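Local coordinates for adhesion G-protein coupled receptor G6 (Danio rerio, PDB 6V55) that binds calcium in its extracellular region and probably acts as a cell-surface adhesion receptor with a role in myelination, at residues I364-L369 with V380-I385; D360-I365 with Q401-L406; I343-T348 with L407-T412. One frame throughout, in Å; residues are numbered along the deposited sequence.

Overall arrangement
All three contacts lie in the SEA domain and meet at one antiparallel sheet with a helix on one face. Contacts 1 and 2 share helix 361-374, and their centres are about 8 Å apart. Contact 1 sets the helix on the outermost strand 380-392. Contact 2 sets the start of that helix on the next strand, 399-410. Contact 3 pairs that strand with strand 342-353; its centre is about 11 Å from that of contact 1 and about 16 Å from that of contact 2. Along the chain, contacts 1 and 2 are nested inside the loop that contact 3 closes. The three together join the first strand, the helix and the following hairpin into one compact unit.

Contact 1 (I364-L369 with V380-I385); sequences IISQWL and VYVDGI. With NAG (2-acetamido-2-deoxy-beta-D-glucopyranose), chain J.
Leu369 of the helical segment 364-369 packs across Val382 of segment 380-385. Its CB lies 3.8 Å from Val382 CG1. Its CG keeps to the same methyl, and its tip CD1 reaches Val382 CG1 at 3.7 Å. The two side chains cross at about a right angle. The same CD1 also meets Ile385 CD1 tip to tip, at 4.1 Å. Ile365 comes to that isoleucine from one helical turn earlier, with its CG2 3.7 Å from Ile385 CD1. With Ile385 CG1 anti to the backbone N (chi1 -180°) and the chain extended beyond it, CD1 reaches both Ile365 and Leu369. This is the helix-on-sheet layer of the SEA domain: helix 361-374 lies over the edge strand 380-392, and Tyr403 and Leu407 of the next strand continue the apolar floor. At Ser366 the packing is by CB and the main chain. Val382 CG2 sits 3.6 Å from Ser366 O. A glycan sugar, probably linked to Asn370, lies beside Ser366 and Tyr381. Its C8 methyl comes to 3.6 Å from Ser366 OG. On the strand side, Tyr381 points away from segment 364-369, and its CD1 approaches the sugar O5 at 3.5 Å, obliquely to the ring. An alanine in place of Tyr381 would probably deprive the sugar of this aromatic support and let it move more freely. Asn370 OD1 also accepts a hydrogen bond from Val382 N.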
# COMPACT_ATOMS: atom_id res chain seq x y z
N ILE A 364 18.56 38.31 22.74
CA ILE A 364 19.19 38.86 21.54
C ILE A 364 19.21 37.82 20.42
O ILE A 364 18.93 38.14 19.26
CB ILE A 364 20.62 39.36 21.87
CG1 ILE A 364 20.61 40.50 22.91
CG2 ILE A 364 21.34 39.87 20.63
CD1 ILE A 364 19.54 41.58 22.69
N ILE A 365 19.48 36.55 20.78
CA ILE A 365 19.53 35.46 19.79
C ILE A 365 18.14 35.17 19.24
O ILE A 365 17.96 35.07 18.01
CB ILE A 365 20.17 34.20 20.40
CG1 ILE A 365 21.68 34.35 20.43
CG2 ILE A 365 19.86 32.95 19.60
CD1 ILE A 365 22.35 33.47 21.45
N SER A 366 17.13 35.08 20.11
CA SER A 366 15.78 34.77 19.67
C SER A 366 15.16 35.91 18.83
O SER A 366 14.45 35.63 17.86
CB SER A 366 14.91 34.38 20.87
OG SER A 366 14.20 35.48 21.42
N GLN A 367 15.50 37.17 19.11
CA GLN A 367 14.98 38.25 18.27
C GLN A 367 15.72 38.36 16.94
O GLN A 367 15.08 38.64 15.91
CB GLN A 367 15.01 39.56 19.06
CG GLN A 367 14.51 40.77 18.34
CD GLN A 367 15.18 42.04 18.86
OE1 GLN A 367 14.51 43.01 19.24
NE2 GLN A 367 16.51 42.02 18.95
N TRP A 368 17.03 38.05 16.93
CA TRP A 368 17.80 37.88 15.69
C TRP A 368 17.28 36.73 14.86
O TRP A 368 17.25 36.81 13.62
CB TRP A 368 19.27 37.64 16.00
CG TRP A 368 20.09 36.94 14.90
CD1 TRP A 368 20.57 37.52 13.76
CD2 TRP A 368 20.52 35.56 14.85
NE1 TRP A 368 21.27 36.60 13.00
CE2 TRP A 368 21.26 35.40 13.65
CE3 TRP A 368 20.35 34.46 15.68
CZ2 TRP A 368 21.83 34.18 13.29
CZ3 TRP A 368 20.93 33.25 15.31
CH2 TRP A 368 21.66 33.12 14.13
N LEU A 369 16.87 35.63 15.53
CA LEU A 369 16.29 34.49 14.83
C LEU A 369 14.96 34.86 14.18
O LEU A 369 14.77 34.61 12.99
CB LEU A 369 16.11 33.29 15.78
CG LEU A 369 17.24 32.24 15.94
CD1 LEU A 369 17.17 31.52 17.27
CD2 LEU A 369 17.28 31.21 14.82
N VAL A 380 8.85 31.80 9.69
CA VAL A 380 9.49 30.91 10.67
C VAL A 380 9.79 31.72 11.93
O VAL A 380 10.39 32.80 11.85
CB VAL A 380 10.76 30.27 10.10
CG1 VAL A 380 11.32 29.24 11.08
CG2 VAL A 380 10.51 29.64 8.74
N TYR A 381 9.37 31.19 13.08
CA TYR A 381 9.48 31.91 14.35
C TYR A 381 10.08 30.97 15.39
O TYR A 381 10.04 29.75 15.22
CB TYR A 381 8.11 32.44 14.80
CG TYR A 381 7.32 33.26 13.76
CD1 TYR A 381 7.45 34.65 13.72
CD2 TYR A 381 6.43 32.65 12.85
CE1 TYR A 381 6.74 35.42 12.80
CE2 TYR A 381 5.71 33.42 11.92
CZ TYR A 381 5.87 34.80 11.91
OH TYR A 381 5.19 35.59 11.02
N VAL A 382 10.61 31.52 16.49
CA VAL A 382 11.12 30.70 17.58
C VAL A 382 10.02 30.48 18.61
O VAL A 382 9.40 31.43 19.10
CB VAL A 382 12.38 31.29 18.24
CG1 VAL A 382 13.51 31.04 17.34
CG2 VAL A 382 12.31 32.77 18.45
N ASP A 383 9.78 29.21 18.94
CA ASP A 383 8.76 28.82 19.90
C ASP A 383 9.37 28.36 21.22
O ASP A 383 8.63 27.94 22.12
CB ASP A 383 7.88 27.70 19.31
CG ASP A 383 6.43 27.73 19.83
OD1 ASP A 383 6.09 28.63 20.63
OD2 ASP A 383 5.63 26.84 19.43
N GLY A 384 10.70 28.39 21.33
CA GLY A 384 11.37 27.98 22.55
C GLY A 384 12.87 27.89 22.36
O GLY A 384 13.33 27.43 21.31
N ILE A 385 13.64 28.33 23.37
CA ILE A 385 15.11 28.35 23.29
C ILE A 385 15.65 28.31 24.71
O ILE A 385 15.07 28.91 25.62
CB ILE A 385 15.60 29.58 22.47
CG1 ILE A 385 17.12 29.65 22.35
CG2 ILE A 385 15.03 30.88 22.99
CD1 ILE A 385 17.55 30.50 21.22
C1 NAG J . 9.08 35.99 17.81
C2 NAG J . 8.79 36.92 19.03
C3 NAG J . 7.54 36.44 19.80
C4 NAG J . 6.34 36.30 18.87
C5 NAG J . 6.69 35.33 17.73
C6 NAG J . 5.57 35.15 16.73
C7 NAG J . 10.49 38.15 20.32
C8 NAG J . 11.68 38.04 21.22
N2 NAG J . 9.95 37.00 19.91
O3 NAG J . 7.24 37.35 20.86
O4 NAG J . 5.20 35.82 19.58
O5 NAG J . 7.83 35.82 17.01
O6 NAG J . 4.49 36.06 16.94
O7 NAG J . 10.04 39.25 19.98

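Contact 2 (D360-I365 with Q401-L406); sequences DATAII and QIYLAL. Unlike the reference sequence in segment 401-406: Ile402 (reference Thr).
The start of helix 361-374 crosses strand 399-410 on the helix-covered face of the SEA domain sheet. The axes of segments 361-365 and 401-406 come within 11.1 Å, at 52° between their directions. The Tyr403 side chain carries most of the contact. Its CG is anti to the carbonyl carbon (chi1 -76°), and the ring stands up from the strand toward the helix. The tight part is on the ring. Ile365 CD1 lies over one face, 4.1 Å from the centroid and displaced toward the rim, a CH-pi contact. Thr362 comes to the ring from its edge, with OG1 only 3.2 Å from Tyr403 CE1 and near the ring plane. The same hydroxyl donates a weak hydrogen bond to Tyr403 OH. Ala361 CB packs at the phenol tip, 3.7 Å from Tyr403 OH. Val351 of strand 342-353 also touches Ile365 in this core.

The contact is looser at the very start of the helix. Asp360 is exposed at the N-cap, and its OD2 accepts a weak capping bond from Ala363 N, which would help to begin the helix. Ala363 is likewise exposed and makes no contact with the strand segment. Back in the buried part, Gln401 lies beside the phenol, its chain extended beyond CG. Its NE2 is held by Thr399 OG1, which helps to fix the turn of the amide. The amide oxygen is thus presented to the phenol, and Tyr403 OH donates to Gln401 OE1 at 2.7 Å, nearly along the C=O axis.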
# COMPACT_ATOMS: atom_id res chain seq x y z
N ASP A 360 21.75 39.30 28.63
CA ASP A 360 21.26 37.93 28.49
C ASP A 360 21.13 37.67 27.00
O ASP A 360 20.27 38.26 26.33
CB ASP A 360 19.92 37.75 29.21
CG ASP A 360 19.20 36.47 28.79
OD1 ASP A 360 19.57 35.37 29.27
OD2 ASP A 360 18.27 36.58 27.96
N ALA A 361 21.97 36.78 26.49
CA ALA A 361 22.08 36.58 25.05
C ALA A 361 20.89 35.83 24.45
O ALA A 361 20.74 35.86 23.22
CB ALA A 361 23.38 35.84 24.72
N THR A 362 20.05 35.19 25.28
CA THR A 362 18.91 34.43 24.76
C THR A 362 17.86 35.35 24.13
O THR A 362 17.26 35.00 23.11
CB THR A 362 18.29 33.59 25.88
OG1 THR A 362 19.31 32.99 26.69
CG2 THR A 362 17.46 32.51 25.30
N ALA A 363 17.65 36.54 24.71
CA ALA A 363 16.73 37.51 24.13
C ALA A 363 17.25 38.04 22.80
O ALA A 363 16.49 38.16 21.83
CB ALA A 363 16.48 38.67 25.10
N ILE A 364 18.56 38.31 22.74
CA ILE A 364 19.19 38.86 21.54
C ILE A 364 19.21 37.82 20.42
O ILE A 364 18.93 38.14 19.26
CB ILE A 364 20.62 39.36 21.87
CG1 ILE A 364 20.61 40.50 22.91
CG2 ILE A 364 21.34 39.87 20.63
CD1 ILE A 364 19.54 41.58 22.69
N ILE A 365 19.48 36.55 20.78
CA ILE A 365 19.53 35.46 19.79
C ILE A 365 18.14 35.17 19.24
O ILE A 365 17.96 35.07 18.01
CB ILE A 365 20.17 34.20 20.40
CG1 ILE A 365 21.68 34.35 20.43
CG2 ILE A 365 19.86 32.95 19.60
CD1 ILE A 365 22.35 33.47 21.45
N GLN A 401 28.69 29.63 23.97
CA GLN A 401 27.41 29.22 24.53
C GLN A 401 26.70 28.34 23.51
O GLN A 401 26.72 28.65 22.32
CB GLN A 401 26.56 30.45 24.89
CG GLN A 401 27.20 31.40 25.91
CD GLN A 401 26.32 32.59 26.24
OE1 GLN A 401 25.13 32.59 25.95
NE2 GLN A 401 26.91 33.63 26.84
N ILE A 402 26.10 27.23 23.96
CA ILE A 402 25.40 26.32 23.08
C ILE A 402 23.93 26.35 23.47
O ILE A 402 23.58 26.10 24.63
CB ILE A 402 25.96 24.89 23.13
CG1 ILE A 402 27.44 24.92 22.76
CG2 ILE A 402 25.23 24.01 22.15
CD1 ILE A 402 28.10 23.57 22.60
N TYR A 403 23.07 26.66 22.49
CA TYR A 403 21.64 26.83 22.65
C TYR A 403 20.89 25.77 21.87
O TYR A 403 21.32 25.35 20.79
CB TYR A 403 21.19 28.22 22.17
CG TYR A 403 21.53 29.33 23.12
CD1 TYR A 403 20.60 29.79 24.04
CD2 TYR A 403 22.79 29.91 23.10
CE1 TYR A 403 20.91 30.81 24.92
CE2 TYR A 403 23.11 30.93 23.98
CZ TYR A 403 22.17 31.37 24.89
OH TYR A 403 22.48 32.38 25.77
N LEU A 404 19.74 25.36 22.40
CA LEU A 404 18.82 24.46 21.72
C LEU A 404 17.53 25.22 21.43
O LEU A 404 16.92 25.75 22.36
CB LEU A 404 18.54 23.24 22.59
CG LEU A 404 17.66 22.16 22.00
CD1 LEU A 404 18.32 21.52 20.80
CD2 LEU A 404 17.42 21.14 23.10
N ALA A 405 17.10 25.25 20.16
CA ALA A 405 16.00 26.12 19.75
C ALA A 405 15.00 25.38 18.88
O ALA A 405 15.36 24.59 18.01
CB ALA A 405 16.50 27.33 18.98
N LEU A 406 13.71 25.71 19.10
CA LEU A 406 12.58 25.20 18.31
C LEU A 406 12.12 26.29 17.35
O LEU A 406 11.57 27.30 17.78
CB LEU A 406 11.43 24.79 19.22
CG LEU A 406 10.20 24.13 18.57
CD1 LEU A 406 10.58 22.78 18.04
CD2 LEU A 406 9.07 24.02 19.55

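Contact 3 (I343-T348 with L407-T412); sequences IFYRST and LVYKNT
Three aromatic rings, Phe344, Tyr345 and Tyr409, flank this pair of strands. The Phe344 ring lies alongside Val408, both side chains pointing the same way. Its CE2 meets Val408 CG2 at 3.7 Å, and the methyl comes obliquely to the ring. The Tyr345 ring has its edge turned to the neighbouring strand: Leu407 O and Tyr409 CB both lie near its plane, the latter 4.2 Å from Tyr345 CE2. One face of the Tyr409 ring is covered by Thr412 CB, offset toward the rim, although Thr412 is poorly ordered. At the base of that ring, Tyr409 CB packs on Ile343 CB at 4.0 Å.

The backbones form a regular antiparallel pair. Ile343 with Tyr409 and Tyr345 with Leu407 are hydrogen-bonded pairs, and Phe344 with Val408 between them is a non-hydrogen-bonded pair. Tyr409 N gives the straightest bond, to Ile343 O at 2.7 Å and 170°. Ile343 N returns the exchange to Tyr409 O, in the carbonyl plane, on a lone pair. Tyr345 N donates to Leu407 O at 2.8 Å, and Leu407 N to Tyr345 O at 2.9 Å. Further along, Ser347 OG sits against Leu407 CG at 3.9 Å, while it hydrogen-bonds to Ala405 O.

Ile343, Tyr345, Leu407 and Tyr409 share one face of the sheet, and helix 361-374 lies on that side, where Leu369 touches Leu407. Phe344 and Val408 are on the other face, where Met446 and Thr466 touch Phe344. Strand 342-353 is central in the SEA domain sheet, with strand 436-445 on its other edge, while strand 399-410 is flanked beyond by strand 380-392.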
# COMPACT_ATOMS: atom_id res chain seq x y z
N ILE A 343 4.96 23.21 10.62
CA ILE A 343 6.11 22.32 10.48
C ILE A 343 7.19 22.77 11.46
O ILE A 343 7.54 23.95 11.51
CB ILE A 343 6.65 22.33 9.04
CG1 ILE A 343 5.57 21.81 8.08
CG2 ILE A 343 7.99 21.59 8.91
CD1 ILE A 343 5.55 20.29 7.94
N PHE A 344 7.72 21.82 12.24
CA PHE A 344 8.62 22.12 13.34
C PHE A 344 10.05 21.66 13.06
O PHE A 344 10.26 20.60 12.47
CB PHE A 344 8.11 21.45 14.59
CG PHE A 344 6.82 22.02 15.10
CD1 PHE A 344 5.59 21.50 14.68
CD2 PHE A 344 6.84 23.07 16.00
CE1 PHE A 344 4.40 22.02 15.18
CE2 PHE A 344 5.66 23.60 16.50
CZ PHE A 344 4.44 23.07 16.10
N TYR A 345 11.02 22.46 13.48
CA TYR A 345 12.44 22.19 13.31
C TYR A 345 13.16 22.37 14.64
O TYR A 345 12.82 23.28 15.40
CB TYR A 345 13.06 23.14 12.29
CG TYR A 345 12.52 23.06 10.88
CD1 TYR A 345 13.12 22.24 9.93
CD2 TYR A 345 11.42 23.83 10.49
CE1 TYR A 345 12.65 22.17 8.64
CE2 TYR A 345 10.93 23.77 9.19
CZ TYR A 345 11.55 22.93 8.27
OH TYR A 345 11.08 22.86 6.96
N ARG A 346 14.16 21.54 14.92
CA ARG A 346 15.00 21.69 16.11
C ARG A 346 16.39 22.11 15.68
O ARG A 346 16.97 21.49 14.78
CB ARG A 346 15.05 20.38 16.88
CG ARG A 346 15.92 20.37 18.13
CD ARG A 346 16.09 18.94 18.69
NE ARG A 346 16.74 18.11 17.69
CZ ARG A 346 16.21 17.02 17.12
NH1 ARG A 346 15.00 16.59 17.47
NH2 ARG A 346 16.90 16.37 16.18
N SER A 347 16.95 23.17 16.30
CA SER A 347 18.28 23.64 15.90
C SER A 347 19.24 23.70 17.08
O SER A 347 18.84 23.87 18.24
CB SER A 347 18.27 25.03 15.25
OG SER A 347 17.51 25.95 16.00
N THR A 348 20.53 23.55 16.77
CA THR A 348 21.61 23.67 17.74
C THR A 348 22.50 24.82 17.32
O THR A 348 23.14 24.76 16.26
CB THR A 348 22.40 22.37 17.85
OG1 THR A 348 21.57 21.38 18.46
CG2 THR A 348 23.66 22.56 18.72
N LEU A 407 12.33 26.07 16.06
CA LEU A 407 11.78 26.93 15.02
C LEU A 407 10.49 26.30 14.51
O LEU A 407 10.44 25.08 14.32
CB LEU A 407 12.76 27.11 13.86
CG LEU A 407 14.24 27.13 14.23
CD1 LEU A 407 15.15 26.97 13.02
CD2 LEU A 407 14.58 28.40 14.96
N VAL A 408 9.47 27.13 14.28
CA VAL A 408 8.16 26.67 13.81
C VAL A 408 7.80 27.41 12.53
O VAL A 408 7.90 28.64 12.46
CB VAL A 408 7.07 26.83 14.90
CG1 VAL A 408 7.12 28.17 15.56
CG2 VAL A 408 5.67 26.61 14.36
N TYR A 409 7.45 26.64 11.49
CA TYR A 409 7.04 27.17 10.19
C TYR A 409 5.52 27.31 10.18
O TYR A 409 4.80 26.31 10.19
CB TYR A 409 7.51 26.22 9.09
CG TYR A 409 7.63 26.77 7.69
CD1 TYR A 409 7.25 28.06 7.36
CD2 TYR A 409 8.15 25.95 6.67
CE1 TYR A 409 7.37 28.53 6.05
CE2 TYR A 409 8.27 26.40 5.37
CZ TYR A 409 7.88 27.69 5.06
OH TYR A 409 8.01 28.14 3.75
N LYS A 410 5.02 28.55 10.15
CA LYS A 410 3.59 28.81 10.24
C LYS A 410 2.95 28.65 8.87
O LYS A 410 3.23 29.44 7.96
CB LYS A 410 3.33 30.22 10.76
CG LYS A 410 3.20 30.37 12.25
CD LYS A 410 1.92 29.71 12.80
CE LYS A 410 2.03 29.56 14.35
NZ LYS A 410 0.92 28.81 15.05
N ASN A 411 2.14 27.59 8.70
CA ASN A 411 1.14 27.42 7.63
C ASN A 411 1.78 27.35 6.24
O ASN A 411 1.57 28.21 5.39
CB ASN A 411 0.06 28.50 7.70
CG ASN A 411 -0.64 28.53 9.05
OD1 ASN A 411 0.01 28.59 10.11
ND2 ASN A 411 -1.96 28.46 9.01
N THR A 412 2.55 26.28 6.03
CA THR A 412 3.09 26.00 4.71
C THR A 412 2.95 24.52 4.43
O THR A 412 3.17 23.70 5.32
CB THR A 412 4.56 26.46 4.61
OG1 THR A 412 4.61 27.89 4.62
CG2 THR A 412 5.26 25.98 3.31